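Local atomic coordinates of invasion protein INVA (Salmonella enterica, PDB entry 2X49), a protein that takes part in invasion of intestinal epithelial cells as an export-apparatus protein of the type III secretion system, represented here by its C-terminal domain. Residues I11-K16 / S58-I63; D76-V81 / Y120-A125; E143-Q148 / R176-L181; R237-S242 / L290-S295. One frame throughout, in Å; residues are numbered along the deposited sequence.

From the N terminus the four contacts close in series, each before the next opens, so none nests in or crosses another. Contact 1 closes a loop that is about half helical by pairing strands 10-14 and 58-63 of a mixed sheet. Contact 2 then joins strands 78-80 and 122-124 of a separate antiparallel sheet, and contact 3 sets the start of helix 147-158 against helix 174-185. Contact 4, the last, pairs two strands of a parallel sheet, 236-240 and 291-294. Two pairs of contacts touch directly: Ile63 of contact 1 packs on Glu143 of contact 3, and Val81 and Val121 of contact 2 pack on Arg237 of contact 4.

Contact 1: I11-K16 / S58-I63; sequences ILLVPK and SIVLLI
Two central strands of the mixed four-stranded sheet near the N terminus of this domain meet here, with Ile11, Leu12 and Leu13 running antiparallel to Leu62, Leu61 and Val60; their axes make an angle of 158°. Ile11 and Leu62 form a hydrogen-bonded pair, Leu62 N giving to Ile11 O at 2.9 Å and Ile11 N to Leu62 O at a longer 3.2 Å. The second such pair is Leu13 with Val60, where Leu13 N reaches Val60 O at 2.8 Å and Val60 N returns to Leu13 O at 2.9 Å. On the face bearing Ile11, Leu13, Val60 and Leu62, the side chains of Leu13 and Val60 lie side by side and point the same way, with CB of Leu13 4.0 Å from CB of Val60. Strand 46-50 flanks 10-14 on its other edge in parallel, and 66-72 continues the sheet beyond 58-63. On the other face Leu12 CD2 touches Leu61 CD1 at 3.7 Å, the two side chains set at a slant to each other beneath helix 125-139, which supplies Leu133 and Thr136 as further neighbours. Farther along, Ile59 swings CD1 back toward the partner strand (chi2 -84°) and presses it on Val14 CG1 at 3.4 Å, tighter than usual van der Waals contact. Pro15 follows and, having no N-H, cannot donate the next rung of the ladder: its CD lies 3.2 Å from Ser58 O, a buried carbonyl with no polar partner in the model, while Ser58 OG is bonded to Asp55.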
loop_
_atom_site.group_PDB
_atom_site.type_symbol
_atom_site.label_atom_id
_atom_site.label_comp_id
_atom_site.label_asym_id
_atom_site.label_seq_id
_atom_site.Cartn_x
_atom_site.Cartn_y
_atom_site.Cartn_z
ATOM N N ILE A 11 1.881 10.747 -15.551
ATOM C CA ILE A 11 1.326 10.497 -16.887
ATOM C C ILE A 11 0.736 9.100 -16.884
ATOM O O ILE A 11 1.349 8.169 -16.398
ATOM C CB ILE A 11 2.360 10.611 -18.023
ATOM C CG1 ILE A 11 2.934 12.008 -18.079
ATOM C CG2 ILE A 11 1.716 10.220 -19.402
ATOM C CD1 ILE A 11 4.171 12.163 -18.970
ATOM N N LEU A 12 -0.499 8.999 -17.350
ATOM C CA LEU A 12 -1.127 7.685 -17.608
ATOM C C LEU A 12 -1.242 7.495 -19.106
ATOM O O LEU A 12 -1.864 8.278 -19.787
ATOM C CB LEU A 12 -2.510 7.601 -16.997
ATOM C CG LEU A 12 -2.629 7.839 -15.510
ATOM C CD1 LEU A 12 -4.075 7.839 -14.987
ATOM C CD2 LEU A 12 -1.860 6.790 -14.787
ATOM N N LEU A 13 -0.589 6.480 -19.609
ATOM C CA LEU A 13 -0.760 6.099 -21.039
ATOM C C LEU A 13 -1.985 5.178 -21.056
ATOM O O LEU A 13 -2.069 4.219 -20.327
ATOM C CB LEU A 13 0.451 5.368 -21.597
ATOM C CG LEU A 13 1.835 6.037 -21.518
ATOM C CD1 LEU A 13 2.880 5.182 -22.167
ATOM C CD2 LEU A 13 1.761 7.463 -22.083
ATOM N N VAL A 14 -2.939 5.540 -21.903
ATOM C CA VAL A 14 -4.234 4.857 -22.028
ATOM C C VAL A 14 -4.496 4.487 -23.490
ATOM O O VAL A 14 -3.914 5.044 -24.394
ATOM C CB VAL A 14 -5.382 5.741 -21.468
ATOM C CG1 VAL A 14 -5.035 6.187 -20.008
ATOM C CG2 VAL A 14 -5.619 6.954 -22.356
ATOM N N PRO A 15 -5.384 3.520 -23.696
ATOM C CA PRO A 15 -5.747 3.238 -25.082
ATOM C C PRO A 15 -6.566 4.354 -25.694
ATOM O O PRO A 15 -7.452 4.884 -25.089
ATOM C CB PRO A 15 -6.606 1.961 -24.961
ATOM C CG PRO A 15 -6.377 1.408 -23.600
ATOM C CD PRO A 15 -6.074 2.616 -22.748
ATOM N N LYS A 16 -6.211 4.666 -26.922
ATOM C CA LYS A 16 -6.946 5.644 -27.725
ATOM C C LYS A 16 -8.445 5.361 -27.699
ATOM O O LYS A 16 -9.270 6.265 -27.556
ATOM C CB LYS A 16 -6.389 5.720 -29.155
ATOM C CG LYS A 16 -7.013 6.780 -30.019
ATOM C CD LYS A 16 -6.401 6.857 -31.424
ATOM C CE LYS A 16 -4.905 7.280 -31.472
ATOM N NZ LYS A 16 -4.578 8.516 -30.681
ATOM N N SER A 58 -5.437 -2.030 -21.183
ATOM C CA SER A 58 -4.100 -1.753 -20.568
ATOM C C SER A 58 -3.900 -0.285 -20.247
ATOM O O SER A 58 -4.315 0.598 -20.995
ATOM C CB SER A 58 -2.981 -2.225 -21.535
ATOM O OG SER A 58 -3.066 -3.608 -21.810
ATOM N N ILE A 59 -3.174 -0.027 -19.167
ATOM C CA ILE A 59 -2.809 1.344 -18.722
ATOM C C ILE A 59 -1.377 1.324 -18.252
ATOM O O ILE A 59 -0.968 0.362 -17.646
ATOM C CB ILE A 59 -3.703 1.836 -17.527
ATOM C CG1 ILE A 59 -5.201 1.901 -17.936
ATOM C CG2 ILE A 59 -3.224 3.182 -17.023
ATOM C CD1 ILE A 59 -5.611 3.158 -18.637
ATOM N N VAL A 60 -0.601 2.328 -18.619
ATOM C CA VAL A 60 0.749 2.516 -18.059
ATOM C C VAL A 60 0.903 3.784 -17.259
ATOM O O VAL A 60 0.515 4.893 -17.630
ATOM C CB VAL A 60 1.828 2.549 -19.191
ATOM C CG1 VAL A 60 3.310 2.479 -18.633
ATOM C CG2 VAL A 60 1.624 1.421 -20.168
ATOM N N LEU A 61 1.524 3.605 -16.108
ATOM C CA LEU A 61 1.847 4.734 -15.240
ATOM C C LEU A 61 3.300 5.116 -15.410
ATOM O O LEU A 61 4.186 4.309 -15.205
ATOM C CB LEU A 61 1.527 4.371 -13.755
ATOM C CG LEU A 61 2.061 5.383 -12.726
ATOM C CD1 LEU A 61 1.336 6.703 -12.849
ATOM C CD2 LEU A 61 1.967 4.770 -11.318
ATOM N N LEU A 62 3.520 6.385 -15.736
ATOM C CA LEU A 62 4.848 6.997 -15.781
ATOM C C LEU A 62 4.984 8.009 -14.650
ATOM O O LEU A 62 4.138 8.860 -14.379
ATOM C CB LEU A 62 5.127 7.754 -17.085
ATOM C CG LEU A 62 4.817 7.077 -18.383
ATOM C CD1 LEU A 62 5.283 8.000 -19.534
ATOM C CD2 LEU A 62 5.448 5.692 -18.413
ATOM N N ILE A 63 6.092 7.843 -13.953
ATOM C CA ILE A 63 6.554 8.812 -12.967
ATOM C C ILE A 63 7.910 9.320 -13.447
ATOM O O ILE A 63 8.831 8.572 -13.794
ATOM C CB ILE A 63 6.630 8.194 -11.523
ATOM C CG1 ILE A 63 5.303 7.575 -11.095
ATOM C CG2 ILE A 63 7.169 9.264 -10.499
ATOM C CD1 ILE A 63 5.356 6.800 -9.699
#

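Contact 2: D76-V81 / Y120-A125; sequences DLMRVV and YVLRNA
Leu77 and Ala125 meet through a water as well as through the Ala125 methyl: the water accepts from Ala125 N at 2.9 Å and gives a weak, long bond to Leu77 O. Met78 comes next, its chain bent at chi2 (-67°) and again at chi3, so that SD lies 3.9 Å from Asn124 CA and CE rests on Leu122 CB, the Met78 and Leu122 side chains crossing at about a right angle. A bound mercury (II) ion sits close to the Met78 side chain. Arg79 forms the hydrogen-bonded pair of the ladder with Arg123, its N bonded to Arg123 O at 2.9 Å and its O to Arg123 N at 2.8 Å. Strand 122-124 is here the edge of a four-stranded antiparallel sheet in which 102-107 borders 78-80 on the other side. The two arginine side chains run side by side to bring NH1 of Arg79 within 3.1 Å of NH1 of Arg123, two donors that do not bond, with guanidinium planes 81° apart. Glu128 and Asp289 each form salt bridges with both arginines, which would offset the like charges. Val80 CG1 reaches Tyr120 CD1 at 3.7 Å, and its CG2 meets Leu122 CD2. Last, Val81 N donates to Val121 O at 2.9 Å, while Val81 CG2 stands 3.8 Å above the centre of the Arg123 guanidinium face.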
loop_
_atom_site.group_PDB
_atom_site.type_symbol
_atom_site.label_atom_id
_atom_site.label_comp_id
_atom_site.label_asym_id
_atom_site.label_seq_id
_atom_site.Cartn_x
_atom_site.Cartn_y
_atom_site.Cartn_z
ATOM N N ASP A 76 -14.717 -3.527 -19.187
ATOM C CA ASP A 76 -16.093 -4.003 -19.454
ATOM C C ASP A 76 -16.499 -5.201 -18.564
ATOM O O ASP A 76 -17.602 -5.727 -18.687
ATOM C CB ASP A 76 -16.258 -4.341 -20.954
ATOM C CG ASP A 76 -15.853 -3.169 -21.881
ATOM O OD1 ASP A 76 -16.079 -2.013 -21.505
ATOM O OD2 ASP A 76 -15.261 -3.435 -22.953
ATOM N N LEU A 77 -15.586 -5.614 -17.672
ATOM C CA LEU A 77 -15.792 -6.807 -16.777
ATOM C C LEU A 77 -15.745 -6.363 -15.299
ATOM O O LEU A 77 -15.587 -5.197 -14.990
ATOM C CB LEU A 77 -14.760 -7.926 -17.049
ATOM C CG LEU A 77 -14.577 -8.465 -18.495
ATOM C CD1 LEU A 77 -13.505 -9.532 -18.642
ATOM C CD2 LEU A 77 -15.969 -8.991 -18.953
ATOM N N MET A 78 -15.909 -7.357 -14.429
ATOM C CA MET A 78 -15.910 -7.215 -12.975
ATOM C C MET A 78 -14.812 -8.074 -12.381
ATOM O O MET A 78 -14.656 -9.232 -12.714
ATOM C CB MET A 78 -17.259 -7.664 -12.385
ATOM C CG MET A 78 -18.408 -6.857 -12.822
ATOM S SD MET A 78 -18.382 -5.177 -12.209
ATOM C CE MET A 78 -18.798 -5.480 -10.470
ATOM N N ARG A 79 -14.116 -7.530 -11.395
ATOM C CA ARG A 79 -13.093 -8.327 -10.716
ATOM C C ARG A 79 -13.624 -9.065 -9.508
ATOM O O ARG A 79 -14.311 -8.472 -8.670
ATOM C CB ARG A 79 -11.931 -7.441 -10.294
ATOM C CG ARG A 79 -10.829 -8.290 -9.717
ATOM C CD ARG A 79 -9.599 -7.567 -9.178
ATOM N NE ARG A 79 -8.950 -8.449 -8.195
ATOM C CZ ARG A 79 -8.364 -8.059 -7.069
ATOM N NH1 ARG A 79 -8.299 -6.771 -6.752
ATOM N NH2 ARG A 79 -7.844 -8.970 -6.241
ATOM N N VAL A 80 -13.264 -10.346 -9.431
ATOM C CA VAL A 80 -13.566 -11.227 -8.269
ATOM C C VAL A 80 -12.411 -11.129 -7.302
ATOM O O VAL A 80 -11.370 -11.745 -7.441
ATOM C CB VAL A 80 -13.823 -12.714 -8.640
ATOM C CG1 VAL A 80 -14.438 -13.483 -7.419
ATOM C CG2 VAL A 80 -14.792 -12.817 -9.805
ATOM N N VAL A 81 -12.639 -10.355 -6.260
ATOM C CA VAL A 81 -11.548 -10.037 -5.271
ATOM C C VAL A 81 -11.087 -11.250 -4.484
ATOM O O VAL A 81 -9.894 -11.495 -4.340
ATOM C CB VAL A 81 -11.936 -8.857 -4.336
ATOM C CG1 VAL A 81 -10.847 -8.545 -3.263
ATOM C CG2 VAL A 81 -12.264 -7.559 -5.158
ATOM N N TYR A 120 -19.036 -14.205 -2.905
ATOM C CA TYR A 120 -17.869 -13.561 -3.585
ATOM C C TYR A 120 -18.068 -12.048 -3.566
ATOM O O TYR A 120 -19.199 -11.519 -3.545
ATOM C CB TYR A 120 -17.639 -14.105 -5.023
ATOM C CG TYR A 120 -17.159 -15.557 -5.036
ATOM C CD1 TYR A 120 -15.810 -15.869 -4.924
ATOM C CD2 TYR A 120 -18.053 -16.610 -5.139
ATOM C CE1 TYR A 120 -15.369 -17.194 -4.908
ATOM C CE2 TYR A 120 -17.612 -17.948 -5.107
ATOM C CZ TYR A 120 -16.273 -18.224 -5.016
ATOM O OH TYR A 120 -15.815 -19.529 -4.979
ATOM N N VAL A 121 -16.939 -11.371 -3.449
ATOM C CA VAL A 121 -16.895 -9.922 -3.443
ATOM C C VAL A 121 -16.367 -9.446 -4.779
ATOM O O VAL A 121 -15.345 -9.918 -5.254
ATOM C CB VAL A 121 -15.986 -9.408 -2.293
ATOM C CG1 VAL A 121 -15.679 -7.955 -2.463
ATOM C CG2 VAL A 121 -16.633 -9.681 -0.940
ATOM N N LEU A 122 -17.118 -8.534 -5.386
ATOM C CA LEU A 122 -16.770 -7.991 -6.700
ATOM C C LEU A 122 -16.379 -6.539 -6.615
ATOM O O LEU A 122 -16.834 -5.761 -5.766
ATOM C CB LEU A 122 -17.924 -8.140 -7.704
ATOM C CG LEU A 122 -18.533 -9.508 -7.951
ATOM C CD1 LEU A 122 -19.873 -9.282 -8.668
ATOM C CD2 LEU A 122 -17.666 -10.430 -8.798
ATOM N N ARG A 123 -15.484 -6.196 -7.503
ATOM C CA ARG A 123 -15.060 -4.824 -7.688
ATOM C C ARG A 123 -15.192 -4.386 -9.161
ATOM O O ARG A 123 -14.760 -5.083 -10.069
ATOM C CB ARG A 123 -13.591 -4.698 -7.243
ATOM C CG ARG A 123 -13.094 -3.325 -7.006
ATOM C CD ARG A 123 -11.621 -3.330 -6.509
ATOM N NE ARG A 123 -11.576 -3.729 -5.102
ATOM C CZ ARG A 123 -10.505 -4.183 -4.444
ATOM N NH1 ARG A 123 -9.343 -4.357 -5.052
ATOM N NH2 ARG A 123 -10.644 -4.529 -3.172
ATOM N N ASN A 124 -15.791 -3.221 -9.371
ATOM C CA ASN A 124 -15.831 -2.655 -10.724
ATOM C C ASN A 124 -14.496 -2.178 -11.199
ATOM O O ASN A 124 -13.546 -1.929 -10.430
ATOM C CB ASN A 124 -16.884 -1.569 -10.900
ATOM C CG ASN A 124 -16.568 -0.300 -10.203
ATOM O OD1 ASN A 124 -15.479 0.261 -10.332
ATOM N ND2 ASN A 124 -17.569 0.225 -9.491
ATOM N N ALA A 125 -14.421 -2.085 -12.504
ATOM C CA ALA A 125 -13.162 -1.937 -13.179
ATOM C C ALA A 125 -12.433 -0.616 -12.826
ATOM O O ALA A 125 -11.206 -0.606 -12.583
ATOM C CB ALA A 125 -13.265 -2.165 -14.690
HETATM O O HOH W 1 -17.004 -2.211 -13.910
#

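Contact 3: E143-Q148 / R176-L181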
loop_
_atom_site.group_PDB
_atom_site.type_symbol
_atom_site.label_atom_id
_atom_site.label_comp_id
_atom_site.label_asym_id
_atom_site.label_seq_id
_atom_site.Cartn_x
_atom_site.Cartn_y
_atom_site.Cartn_z
ATOM N N GLU A 143 8.594 10.636 -4.511
ATOM C CA GLU A 143 8.675 11.299 -5.825
ATOM C C GLU A 143 7.936 12.608 -5.848
ATOM O O GLU A 143 8.266 13.475 -6.675
ATOM C CB GLU A 143 8.184 10.395 -6.995
ATOM C CG GLU A 143 9.052 9.144 -7.236
ATOM C CD GLU A 143 10.403 9.443 -7.878
ATOM O OE1 GLU A 143 10.630 10.577 -8.374
ATOM O OE2 GLU A 143 11.238 8.509 -7.909
ATOM N N TYR A 144 6.977 12.753 -4.941
ATOM C CA TYR A 144 6.033 13.928 -4.935
ATOM C C TYR A 144 5.702 14.537 -3.575
ATOM O O TYR A 144 4.845 15.398 -3.432
ATOM C CB TYR A 144 4.717 13.597 -5.714
ATOM C CG TYR A 144 3.966 12.461 -5.135
ATOM C CD1 TYR A 144 3.144 12.635 -4.023
ATOM C CD2 TYR A 144 4.159 11.172 -5.591
ATOM C CE1 TYR A 144 2.522 11.579 -3.421
ATOM C CE2 TYR A 144 3.532 10.128 -5.039
ATOM C CZ TYR A 144 2.725 10.302 -3.935
ATOM O OH TYR A 144 2.142 9.254 -3.289
ATOM N N PHE A 145 6.383 14.059 -2.557
ATOM C CA PHE A 145 6.145 14.516 -1.147
ATOM C C PHE A 145 7.444 14.648 -0.367
ATOM O O PHE A 145 8.255 13.724 -0.329
ATOM C CB PHE A 145 5.228 13.511 -0.431
ATOM C CG PHE A 145 4.898 13.888 0.977
ATOM C CD1 PHE A 145 3.799 14.677 1.262
ATOM C CD2 PHE A 145 5.719 13.463 2.033
ATOM C CE1 PHE A 145 3.519 15.035 2.598
ATOM C CE2 PHE A 145 5.447 13.854 3.340
ATOM C CZ PHE A 145 4.361 14.638 3.614
ATOM N N GLY A 146 7.583 15.795 0.280
ATOM C CA GLY A 146 8.777 16.133 1.117
ATOM C C GLY A 146 8.575 17.194 2.168
ATOM O O GLY A 146 7.501 17.391 2.693
ATOM N N ILE A 147 9.639 17.928 2.425
ATOM C CA ILE A 147 9.651 18.881 3.542
ATOM C C ILE A 147 8.669 20.020 3.354
ATOM O O ILE A 147 8.071 20.522 4.298
ATOM C CB ILE A 147 11.068 19.505 3.758
ATOM C CG1 ILE A 147 12.018 18.446 4.286
ATOM C CG2 ILE A 147 10.972 20.659 4.693
ATOM C CD1 ILE A 147 11.625 17.915 5.642
ATOM N N GLN A 148 8.544 20.459 2.116
ATOM C CA GLN A 148 7.662 21.600 1.822
ATOM C C GLN A 148 6.230 21.217 2.116
ATOM O O GLN A 148 5.491 21.983 2.716
ATOM C CB GLN A 148 7.796 22.162 0.386
ATOM C CG GLN A 148 9.103 22.878 0.127
ATOM C CD GLN A 148 9.549 23.781 1.255
ATOM O OE1 GLN A 148 10.507 23.456 1.955
ATOM N NE2 GLN A 148 8.905 24.945 1.409
ATOM N N ARG A 176 12.825 15.593 10.180
ATOM C CA ARG A 176 12.568 14.319 10.866
ATOM C C ARG A 176 11.095 13.943 10.774
ATOM O O ARG A 176 10.754 12.816 10.476
ATOM C CB ARG A 176 13.043 14.387 12.340
ATOM C CG ARG A 176 12.693 13.231 13.161
ATOM C CD ARG A 176 13.101 11.916 12.634
ATOM N NE ARG A 176 14.476 11.840 12.200
ATOM C CZ ARG A 176 15.486 11.427 12.946
ATOM N NH1 ARG A 176 15.286 11.053 14.198
ATOM N NH2 ARG A 176 16.695 11.388 12.426
ATOM N N ILE A 177 10.250 14.946 10.938
ATOM C CA ILE A 177 8.802 14.715 10.819
ATOM C C ILE A 177 8.485 14.224 9.382
ATOM O O ILE A 177 7.704 13.274 9.176
ATOM C CB ILE A 177 7.988 15.925 11.192
ATOM C CG1 ILE A 177 8.180 16.239 12.701
ATOM C CG2 ILE A 177 6.495 15.630 10.834
ATOM C CD1 ILE A 177 7.686 17.674 13.067
ATOM N N SER A 178 9.128 14.836 8.410
ATOM C CA SER A 178 8.853 14.579 6.971
ATOM C C SER A 178 9.236 13.135 6.689
ATOM O O SER A 178 8.503 12.357 6.047
ATOM C CB SER A 178 9.595 15.520 6.041
ATOM O OG SER A 178 9.185 15.367 4.674
ATOM N N GLU A 179 10.366 12.742 7.270
ATOM C CA GLU A 179 10.833 11.363 7.157
ATOM C C GLU A 179 9.875 10.329 7.712
ATOM O O GLU A 179 9.581 9.291 7.100
ATOM C CB GLU A 179 12.239 11.165 7.746
ATOM C CG GLU A 179 13.259 11.819 6.924
ATOM C CD GLU A 179 14.599 11.968 7.614
ATOM O OE1 GLU A 179 14.747 11.499 8.768
ATOM O OE2 GLU A 179 15.511 12.580 6.998
ATOM N N VAL A 180 9.348 10.626 8.890
ATOM C CA VAL A 180 8.301 9.792 9.534
ATOM C C VAL A 180 7.071 9.624 8.609
ATOM O O VAL A 180 6.582 8.531 8.293
ATOM C CB VAL A 180 7.885 10.319 10.888
ATOM C CG1 VAL A 180 6.667 9.586 11.403
ATOM C CG2 VAL A 180 9.062 10.172 11.848
ATOM N N LEU A 181 6.625 10.727 8.095
ATOM C CA LEU A 181 5.412 10.739 7.241
ATOM C C LEU A 181 5.622 9.929 5.959
ATOM O O LEU A 181 4.738 9.169 5.530
ATOM C CB LEU A 181 4.987 12.190 6.938
ATOM C CG LEU A 181 4.521 13.100 8.108
ATOM C CD1 LEU A 181 3.900 14.460 7.660
ATOM C CD2 LEU A 181 3.500 12.385 8.976
#
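Ser178 OG, held anti to its backbone N (chi1 -173°), points at the peptide that follows Gly146 and approaches Gly146 C to 3.2 Å. Gly146 O and Ile147 N are also near this hydroxyl, but poorly angled for hydrogen bonds. The bond that Ser178 OG does make is with Thr150 OG1, one turn into helix 147-158, and the same Thr150 hydroxyl is also bonded to Gly146 O. Gly146 occupies the N-cap position of that helix, and its N is bonded to Glu149 OE1. The contact thus sets the start of this helix against the side of helix 174-185. One turn past Ser178, Leu181 carries the apolar part: its CB lies 4.0 Å from Phe145 CE2 and its CD1 4.1 Å from Phe145 CZ, the two side chains crossing obliquely. The Phe145 ring also packs on Thr150 and Met153, and Phe145 O accepts from Gln182 NE2. Helix 174-185 therefore holds the helix start in two polar ways, directly from Gln182 to Phe145 O and through the Thr150 hydroxyl from Ser178 to Gly146 O, beside the apolar packing of Phe145 on Leu181.

Contact 4: R237-S242 / L290-S295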
loop_
_atom_site.group_PDB
_atom_site.type_symbol
_atom_site.label_atom_id
_atom_site.label_comp_id
_atom_site.label_asym_id
_atom_site.label_seq_id
_atom_site.Cartn_x
_atom_site.Cartn_y
_atom_site.Cartn_z
ATOM N N ARG A 237 -8.094 -9.835 4.905
ATOM C CA ARG A 237 -7.553 -11.064 4.296
ATOM C C ARG A 237 -6.057 -11.098 4.537
ATOM O O ARG A 237 -5.377 -10.159 4.196
ATOM C CB ARG A 237 -7.862 -11.136 2.796
ATOM C CG ARG A 237 -9.319 -10.966 2.510
ATOM C CD ARG A 237 -9.686 -11.002 1.046
ATOM N NE ARG A 237 -11.146 -11.023 0.970
ATOM C CZ ARG A 237 -11.915 -9.948 0.842
ATOM N NH1 ARG A 237 -11.382 -8.746 0.695
ATOM N NH2 ARG A 237 -13.225 -10.077 0.840
ATOM N N ALA A 238 -5.598 -12.191 5.126
ATOM C CA ALA A 238 -4.222 -12.338 5.638
ATOM C C ALA A 238 -3.583 -13.668 5.358
ATOM O O ALA A 238 -4.226 -14.684 5.189
ATOM C CB ALA A 238 -4.219 -12.092 7.162
ATOM N N VAL A 239 -2.262 -13.562 5.261
ATOM C CA VAL A 239 -1.319 -14.686 5.307
ATOM C C VAL A 239 -0.503 -14.562 6.592
ATOM O O VAL A 239 -0.001 -13.514 6.943
ATOM C CB VAL A 239 -0.402 -14.668 4.071
ATOM C CG1 VAL A 239 0.723 -15.710 4.196
ATOM C CG2 VAL A 239 -1.217 -14.864 2.769
ATOM N N MET A 240 -0.374 -15.652 7.324
ATOM C CA MET A 240 0.341 -15.612 8.613
ATOM C C MET A 240 1.746 -16.104 8.395
ATOM O O MET A 240 1.966 -17.027 7.648
ATOM C CB MET A 240 -0.384 -16.488 9.624
ATOM C CG MET A 240 0.220 -16.497 11.031
ATOM S SD MET A 240 -1.114 -16.524 12.232
ATOM C CE MET A 240 -1.837 -14.958 11.760
ATOM N N VAL A 241 2.683 -15.462 9.041
ATOM C CA VAL A 241 4.081 -15.936 9.076
ATOM C C VAL A 241 4.189 -16.995 10.194
ATOM O O VAL A 241 3.771 -16.796 11.316
ATOM C CB VAL A 241 5.088 -14.778 9.324
ATOM C CG1 VAL A 241 6.517 -15.289 9.280
ATOM C CG2 VAL A 241 4.884 -13.631 8.317
ATOM N N SER A 242 4.788 -18.112 9.849
ATOM C CA SER A 242 5.031 -19.232 10.793
ATOM C C SER A 242 6.071 -18.887 11.823
ATOM O O SER A 242 6.936 -18.053 11.634
ATOM C CB SER A 242 5.462 -20.502 10.063
ATOM O OG SER A 242 6.741 -20.357 9.512
ATOM N N LEU A 290 -4.073 -8.429 0.199
ATOM C CA LEU A 290 -3.638 -9.210 1.385
ATOM C C LEU A 290 -2.795 -8.401 2.316
ATOM O O LEU A 290 -2.258 -7.386 1.945
ATOM C CB LEU A 290 -2.797 -10.415 0.948
ATOM C CG LEU A 290 -3.514 -11.527 0.191
ATOM C CD1 LEU A 290 -2.578 -12.625 -0.372
ATOM C CD2 LEU A 290 -4.665 -12.169 0.989
ATOM N N VAL A 291 -2.648 -8.918 3.529
ATOM C CA VAL A 291 -1.536 -8.485 4.389
ATOM C C VAL A 291 -0.853 -9.689 4.959
ATOM O O VAL A 291 -1.451 -10.756 5.161
ATOM C CB VAL A 291 -1.983 -7.533 5.523
ATOM C CG1 VAL A 291 -2.511 -6.177 4.916
ATOM C CG2 VAL A 291 -3.014 -8.206 6.426
ATOM N N LEU A 292 0.431 -9.521 5.239
ATOM C CA LEU A 292 1.182 -10.542 5.973
ATOM C C LEU A 292 1.164 -10.148 7.449
ATOM O O LEU A 292 1.371 -9.039 7.737
ATOM C CB LEU A 292 2.614 -10.600 5.463
ATOM C CG LEU A 292 3.502 -11.752 5.767
ATOM C CD1 LEU A 292 2.834 -13.118 5.480
ATOM C CD2 LEU A 292 4.699 -11.509 4.844
ATOM N N LEU A 293 0.860 -11.095 8.318
ATOM C CA LEU A 293 0.755 -10.857 9.779
ATOM C C LEU A 293 1.915 -11.482 10.500
ATOM O O LEU A 293 2.212 -12.648 10.332
ATOM C CB LEU A 293 -0.532 -11.488 10.341
ATOM C CG LEU A 293 -1.853 -10.980 9.797
ATOM C CD1 LEU A 293 -3.047 -11.703 10.490
ATOM C CD2 LEU A 293 -1.913 -9.471 9.956
ATOM N N THR A 294 2.527 -10.683 11.343
ATOM C CA THR A 294 3.658 -11.151 12.135
ATOM C C THR A 294 3.790 -10.479 13.481
ATOM O O THR A 294 3.083 -9.556 13.810
ATOM C CB THR A 294 4.953 -10.964 11.398
ATOM O OG1 THR A 294 5.914 -11.865 11.970
ATOM C CG2 THR A 294 5.355 -9.530 11.470
ATOM N N SER A 295 4.738 -10.961 14.264
ATOM C CA SER A 295 5.053 -10.347 15.567
ATOM C C SER A 295 5.642 -8.960 15.384
ATOM O O SER A 295 6.316 -8.667 14.389
ATOM C CB SER A 295 6.030 -11.209 16.378
ATOM O OG SER A 295 5.526 -12.524 16.693
#
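With CG anti to the carbonyl carbon (chi1 -61°) and CD1 extended beyond it, Leu293 lays its CD1 over Ala238 CB at 3.5 Å and against Met240 CE at 3.7 Å. The Met240 chain, bent at chi2 and chi3, brings that methyl back toward its neighbour. These side chains share one face of a parallel four-stranded sheet, in which 236-240 and 291-294 are the two inner strands, flanked by 327-332 and 314-317. The chain between the pair is a crossover that includes helices 243-252 and 266-280, and the axes of the two strand segments are inclined by 47°. In the staggered pattern of parallel strands, Val239, Val291 and Leu293 each bond through both N and O to the partner strand, Val239 and Leu293 to residues two apart on it. The ladder starts with Val291 N giving to Arg237 O and continues with Val239 N to Val291 O at 2.9 Å. Leu293 N then gives to Val239 O, and Val241 N to Leu293 O at a longer 3.1 Å. At the start of the pairing Leu290 CD2 leans on Arg237 CB. On the face of Val239 and Leu292, Leu292 turns CD1 toward the partner strand, where it touches Val239 CG1 at 3.6 Å. Ile302 and Ile306 of helix 299-306 also pack on Leu292. Thr294 OG1 is bonded to Glu246 of helix 243-252, the first helix of the crossover. The Val241 side chain crosses that of Leu292 at about a right angle and sets CG2 only 3.5 Å from Leu292 CG, a tight carbon pair.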